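Local coordinates for penicillin-binding protein PbpB (Mycobacterium tuberculosis, PDB 6KGH) that makes cross-linked peptidoglycan from lipid intermediates and binds penicillin, its transpeptidase domain joining the peptide subunits of the cell wall, at residues S263-G268 / V493-F498; G360-L365 / S387-Q392. One frame throughout, in Å; residues are numbered along the deposited sequence.

Contact 1. Residues S263-G268 / V493-F498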
loop_
_atom_site.group_PDB
_atom_site.type_symbol
_atom_site.label_atom_id
_atom_site.label_comp_id
_atom_site.label_asym_id
_atom_site.label_seq_id
_atom_site.Cartn_x
_atom_site.Cartn_y
_atom_site.Cartn_z
ATOM N N SER A 263 -8.551 -7.185 0.674
ATOM C CA SER A 263 -7.966 -8.522 0.828
ATOM C C SER A 263 -6.690 -8.474 1.654
ATOM O O SER A 263 -5.603 -8.332 1.098
ATOM C CB SER A 263 -7.694 -9.147 -0.547
ATOM O OG SER A 263 -8.890 -9.109 -1.320
ATOM N N PRO A 264 -6.780 -8.614 2.978
ATOM C CA PRO A 264 -5.576 -8.473 3.808
ATOM C C PRO A 264 -4.666 -9.679 3.679
ATOM O O PRO A 264 -5.069 -10.762 3.252
ATOM C CB PRO A 264 -6.128 -8.339 5.236
ATOM C CG PRO A 264 -7.456 -9.086 5.188
ATOM C CD PRO A 264 -7.994 -8.830 3.786
ATOM N N PHE A 265 -3.406 -9.471 4.052
ATOM C CA PHE A 265 -2.398 -10.521 4.025
ATOM C C PHE A 265 -1.481 -10.317 5.229
ATOM O O PHE A 265 -1.420 -9.222 5.788
ATOM C CB PHE A 265 -1.595 -10.468 2.715
ATOM C CG PHE A 265 -1.010 -9.098 2.435
ATOM C CD1 PHE A 265 0.182 -8.715 3.016
ATOM C CD2 PHE A 265 -1.679 -8.184 1.631
ATOM C CE1 PHE A 265 0.729 -7.441 2.794
ATOM C CE2 PHE A 265 -1.140 -6.890 1.395
ATOM C CZ PHE A 265 0.065 -6.536 1.976
ATOM N N GLU A 266 -0.746 -11.370 5.616
ATOM C CA GLU A 266 0.249 -11.207 6.678
ATOM C C GLU A 266 1.431 -10.438 6.105
ATOM O O GLU A 266 1.899 -10.773 5.015
ATOM C CB GLU A 266 0.719 -12.557 7.251
ATOM C CG GLU A 266 -0.429 -13.422 7.809
ATOM C CD GLU A 266 -0.005 -14.284 8.992
ATOM O OE1 GLU A 266 1.200 -14.368 9.293
ATOM O OE2 GLU A 266 -0.885 -14.869 9.640
ATOM N N PRO A 267 1.913 -9.387 6.784
ATOM C CA PRO A 267 2.972 -8.558 6.187
ATOM C C PRO A 267 4.338 -9.227 6.180
ATOM O O PRO A 267 5.149 -8.935 5.292
ATOM C CB PRO A 267 2.967 -7.301 7.071
ATOM C CG PRO A 267 2.545 -7.818 8.452
ATOM C CD PRO A 267 1.496 -8.899 8.112
ATOM N N GLY A 268 4.630 -10.099 7.139
ATOM C CA GLY A 268 5.988 -10.607 7.214
ATOM C C GLY A 268 6.947 -9.459 7.477
ATOM O O GLY A 268 6.619 -8.504 8.188
ATOM N N VAL A 493 5.250 -20.883 0.034
ATOM C CA VAL A 493 4.256 -20.002 -0.568
ATOM C C VAL A 493 4.276 -18.687 0.203
ATOM O O VAL A 493 4.070 -18.683 1.424
ATOM C CB VAL A 493 2.855 -20.624 -0.551
ATOM C CG1 VAL A 493 1.872 -19.718 -1.303
ATOM C CG2 VAL A 493 2.899 -22.047 -1.141
ATOM N N TYR A 494 4.491 -17.574 -0.510
ATOM C CA TYR A 494 4.771 -16.281 0.115
ATOM C C TYR A 494 3.924 -15.145 -0.444
ATOM O O TYR A 494 3.613 -15.095 -1.637
ATOM C CB TYR A 494 6.250 -15.880 -0.066
ATOM C CG TYR A 494 7.237 -16.852 0.531
ATOM C CD1 TYR A 494 7.574 -16.790 1.874
ATOM C CD2 TYR A 494 7.831 -17.838 -0.249
ATOM C CE1 TYR A 494 8.490 -17.682 2.431
ATOM C CE2 TYR A 494 8.745 -18.734 0.298
ATOM C CZ TYR A 494 9.064 -18.649 1.641
ATOM O OH TYR A 494 9.964 -19.527 2.201
ATOM N N TRP A 495 3.589 -14.197 0.430
ATOM C CA TRP A 495 3.284 -12.843 0.000
ATOM C C TRP A 495 4.599 -12.072 -0.051
ATOM O O TRP A 495 5.293 -11.970 0.965
ATOM C CB TRP A 495 2.317 -12.140 0.955
ATOM C CG TRP A 495 0.921 -12.688 0.991
ATOM C CD1 TRP A 495 -0.036 -12.597 0.012
ATOM C CD2 TRP A 495 0.313 -13.376 2.085
ATOM N NE1 TRP A 495 -1.196 -13.207 0.428
ATOM C CE2 TRP A 495 -1.011 -13.687 1.703
ATOM C CE3 TRP A 495 0.762 -13.771 3.348
ATOM C CZ2 TRP A 495 -1.888 -14.379 2.541
ATOM C CZ3 TRP A 495 -0.102 -14.445 4.182
ATOM C CH2 TRP A 495 -1.423 -14.746 3.777
ATOM N N ILE A 496 4.940 -11.536 -1.221
ATOM C CA ILE A 496 6.126 -10.708 -1.408
ATOM C C ILE A 496 5.665 -9.257 -1.508
ATOM O O ILE A 496 4.707 -8.960 -2.229
ATOM C CB ILE A 496 6.907 -11.122 -2.665
ATOM C CG1 ILE A 496 7.282 -12.616 -2.584
ATOM C CG2 ILE A 496 8.145 -10.241 -2.838
ATOM C CD1 ILE A 496 8.220 -12.966 -1.446
ATOM N N THR A 497 6.335 -8.361 -0.779
ATOM C CA THR A 497 5.942 -6.960 -0.733
ATOM C C THR A 497 7.153 -6.058 -0.880
ATOM O O THR A 497 8.302 -6.464 -0.650
ATOM C CB THR A 497 5.227 -6.586 0.579
ATOM O OG1 THR A 497 6.022 -7.010 1.688
ATOM C CG2 THR A 497 3.839 -7.221 0.659
ATOM N N PHE A 498 6.868 -4.819 -1.272
ATOM C CA PHE A 498 7.827 -3.732 -1.162
ATOM C C PHE A 498 7.065 -2.463 -0.825
ATOM O O PHE A 498 6.011 -2.197 -1.405
ATOM C CB PHE A 498 8.654 -3.507 -2.442
ATOM C CG PHE A 498 9.904 -2.686 -2.192
ATOM C CD1 PHE A 498 9.851 -1.302 -2.167
ATOM C CD2 PHE A 498 11.113 -3.304 -1.923
ATOM C CE1 PHE A 498 11.007 -0.541 -1.909
ATOM C CE2 PHE A 498 12.254 -2.558 -1.663
ATOM C CZ PHE A 498 12.191 -1.167 -1.654
HETATM O O HOH W 1 5.613 -9.678 2.600
#
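One face of the Trp495 indole is covered by Phe265 CB and the backbone nitrogen of Glu266, in an extended piece of chain. Phe265 CB stands almost straight above the five-membered ring, 3.4 Å from its centroid and 10° off the ring normal, a CH-pi contact. Farther along the same face, toward the rim of the six-membered ring, Glu266 N lies 3.5 Å from Trp495 CZ3, and the start of the Glu266 side chain follows, with CB 3.7 Å from that same carbon. The carboxylate leads away from the strand, and its OE1 accepts from Gly385 N and also bonds to the hydroxyl of Tyr489. The Phe265 ring itself meets the indole obliquely, with centroids 5.4 Å apart and planes at 40°. Its CG sits between the backbone N and the carbonyl carbon (chi1 53°), a turn that swings the ring along the strand toward Thr497, where CE1 comes 3.8 Å from the methyl CG2.

Polar groups beside these rings are joined through one water. It donates to Pro267 O and Trp495 O and is hydrogen-bonded to Thr497 OG1, 2.8 Å away, bridging the loop carbonyl to the strand.

Residues 263-268 belong to the loop between helices 259-262 and 272-281 and run across strand 493-502 of the antiparallel sheet, packing the approach to Ser269, by similarity the acyl-ester serine, on that sheet. Met514 of the adjoining strand 509-516 touches Phe265, Trp495 and Thr497, while Met393 of helix 390-401 packs on Phe265 and Thr497.

Contact 2. Residues G360-L365 / S387-Q392; sequences GESAGL and SMTLLQ. With NA (sodium ion), chain E.
Leu365 and Ser387 pair through their backbones in a single antiparallel bridge of the hydrogen-bonded kind. Ser387 N donates to Leu365 O over 2.9 Å in the carbonyl plane, and Leu365 N returns a bond of 3.0 Å to Ser387 O, approaching from above that carbonyl's plane. Next to the bridge, the side-chain amide of Gln392 reaches Ala363 O with NE2, 3.0 Å away; the donor stands well above the carbonyl plane, 68° out of it. Apolar contact is slight: the Thr389 methyl CG2 lies 3.9 Å from Ser362 CB.

Several second-shell bonds hold these groups. Thr389 is the N-cap of helix 390-401, and with Gln392 it forms a capping box: Thr389 OG1 accepts from Gln392 N, and Gln392 OE1 accepts from Thr389 N. On the other segment, Ser362 OG, anti to its own nitrogen (chi1 169°), takes the N-H of Gly364 in an ST turn. A water accepts a hydrogen bond from Thr389 OG1 and donates to Ser362 O and to Glu361 OE2, the latter at 2.6 Å. Glu361 OE2 is also bonded to Thr354 OG1, and Gln392 NE2 has a second acceptor in Gln352 O.

Both ends of the Gln392 amide are thus engaged, which fixes its flip: NE2 faces two carbonyl oxygens, whereas OE1 serves the helix cap and makes a long contact of 2.9 Å to a sodium ion. Any polarising effect of the ion would probably be modest; the two-sided use of the amide ties the 360-365 loop to the helix start.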
loop_
_atom_site.group_PDB
_atom_site.type_symbol
_atom_site.label_atom_id
_atom_site.label_comp_id
_atom_site.label_asym_id
_atom_site.label_seq_id
_atom_site.Cartn_x
_atom_site.Cartn_y
_atom_site.Cartn_z
ATOM N N GLY A 360 -16.126 -2.147 0.617
ATOM C CA GLY A 360 -15.466 -3.410 0.835
ATOM C C GLY A 360 -14.126 -3.326 1.532
ATOM O O GLY A 360 -13.396 -4.313 1.520
ATOM N N GLU A 361 -13.776 -2.186 2.141
ATOM C CA GLU A 361 -12.482 -2.079 2.809
ATOM C C GLU A 361 -12.399 -3.043 3.987
ATOM O O GLU A 361 -13.274 -3.048 4.857
ATOM C CB GLU A 361 -12.217 -0.647 3.311
ATOM C CG GLU A 361 -10.789 -0.564 3.901
ATOM C CD GLU A 361 -10.400 0.781 4.493
ATOM O OE1 GLU A 361 -11.278 1.638 4.677
ATOM O OE2 GLU A 361 -9.196 0.967 4.790
ATOM N N SER A 362 -11.333 -3.845 4.037
ATOM C CA SER A 362 -11.111 -4.691 5.206
ATOM C C SER A 362 -10.357 -3.933 6.295
ATOM O O SER A 362 -9.527 -3.068 6.016
ATOM C CB SER A 362 -10.331 -5.959 4.841
ATOM O OG SER A 362 -9.912 -6.624 6.021
ATOM N N ALA A 363 -10.637 -4.289 7.549
ATOM C CA ALA A 363 -9.895 -3.721 8.669
ATOM C C ALA A 363 -8.588 -4.448 8.947
ATOM O O ALA A 363 -7.794 -3.968 9.766
ATOM C CB ALA A 363 -10.752 -3.738 9.941
ATOM N N GLY A 364 -8.335 -5.576 8.285
ATOM C CA GLY A 364 -7.193 -6.361 8.686
ATOM C C GLY A 364 -7.481 -6.979 10.045
ATOM O O GLY A 364 -8.620 -7.041 10.506
ATOM N N LEU A 365 -6.415 -7.418 10.705
ATOM C CA LEU A 365 -6.554 -8.157 11.956
ATOM C C LEU A 365 -5.281 -7.993 12.762
ATOM O O LEU A 365 -4.210 -8.367 12.277
ATOM C CB LEU A 365 -6.821 -9.638 11.675
ATOM C CG LEU A 365 -7.686 -10.377 12.693
ATOM C CD1 LEU A 365 -8.309 -11.616 12.045
ATOM C CD2 LEU A 365 -6.901 -10.707 13.959
ATOM N N SER A 387 -2.621 -9.314 10.083
ATOM C CA SER A 387 -2.841 -9.121 8.660
ATOM C C SER A 387 -3.232 -7.680 8.407
ATOM O O SER A 387 -3.815 -7.021 9.271
ATOM C CB SER A 387 -3.944 -10.057 8.114
ATOM O OG SER A 387 -5.212 -9.667 8.623
ATOM N N MET A 388 -2.939 -7.214 7.194
ATOM C CA MET A 388 -3.220 -5.848 6.793
ATOM C C MET A 388 -3.483 -5.833 5.300
ATOM O O MET A 388 -3.028 -6.710 4.564
ATOM C CB MET A 388 -2.045 -4.904 7.097
ATOM C CG MET A 388 -0.784 -5.207 6.250
ATOM S SD MET A 388 0.678 -4.202 6.712
ATOM C CE MET A 388 0.880 -4.738 8.405
ATOM N N THR A 389 -4.193 -4.802 4.861
ATOM C CA THR A 389 -4.370 -4.552 3.444
ATOM C C THR A 389 -3.147 -3.838 2.880
ATOM O O THR A 389 -2.316 -3.287 3.612
ATOM C CB THR A 389 -5.626 -3.711 3.198
ATOM O OG1 THR A 389 -5.448 -2.431 3.804
ATOM C CG2 THR A 389 -6.868 -4.387 3.797
ATOM N N LEU A 390 -3.052 -3.841 1.550
ATOM C CA LEU A 390 -2.000 -3.078 0.886
ATOM C C LEU A 390 -2.093 -1.598 1.239
ATOM O O LEU A 390 -1.073 -0.916 1.369
ATOM C CB LEU A 390 -2.100 -3.267 -0.639
ATOM C CG LEU A 390 -0.961 -2.608 -1.438
ATOM C CD1 LEU A 390 0.402 -3.131 -0.952
ATOM C CD2 LEU A 390 -1.100 -2.854 -2.947
ATOM N N LEU A 391 -3.316 -1.070 1.347
ATOM C CA LEU A 391 -3.483 0.346 1.662
ATOM C C LEU A 391 -2.984 0.659 3.069
ATOM O O LEU A 391 -2.270 1.651 3.282
ATOM C CB LEU A 391 -4.956 0.748 1.509
ATOM C CG LEU A 391 -5.261 2.237 1.761
ATOM C CD1 LEU A 391 -4.546 3.152 0.764
ATOM C CD2 LEU A 391 -6.765 2.434 1.673
ATOM N N GLN A 392 -3.357 -0.179 4.044
ATOM C CA GLN A 392 -2.838 -0.014 5.401
ATOM C C GLN A 392 -1.319 -0.085 5.417
ATOM O O GLN A 392 -0.662 0.704 6.111
ATOM C CB GLN A 392 -3.404 -1.090 6.327
ATOM C CG GLN A 392 -4.883 -0.973 6.633
ATOM C CD GLN A 392 -5.361 -2.117 7.511
ATOM O OE1 GLN A 392 -4.951 -3.259 7.322
ATOM N NE2 GLN A 392 -6.196 -1.811 8.499
HETATM NA NA NA E . -4.158 -4.072 9.944
HETATM O O HOH W 2 -7.663 -1.162 4.819
#

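Overall arrangement
Contacts 1 and 2 lie about 12 Å apart, centre to centre, in the transpeptidase domain, and segment 387-392 meets segment 263-268 directly. Phe265 N is 2.8 Å from Met388 O, a probable hydrogen bond, and Met388 CE packs 3.5 Å from Pro267 CG, so the loop leading to Ser269, probably the acyl-ester serine, is held between strand 493-502 and the residues just before helix 390-401. Contact 1 is the nearer to Ser269: the Thr497 side chain is about 6 Å from that of Ser269, against about 11 Å for Met388. The sodium ion of contact 2 is about 8 Å from the Pro267 side chain.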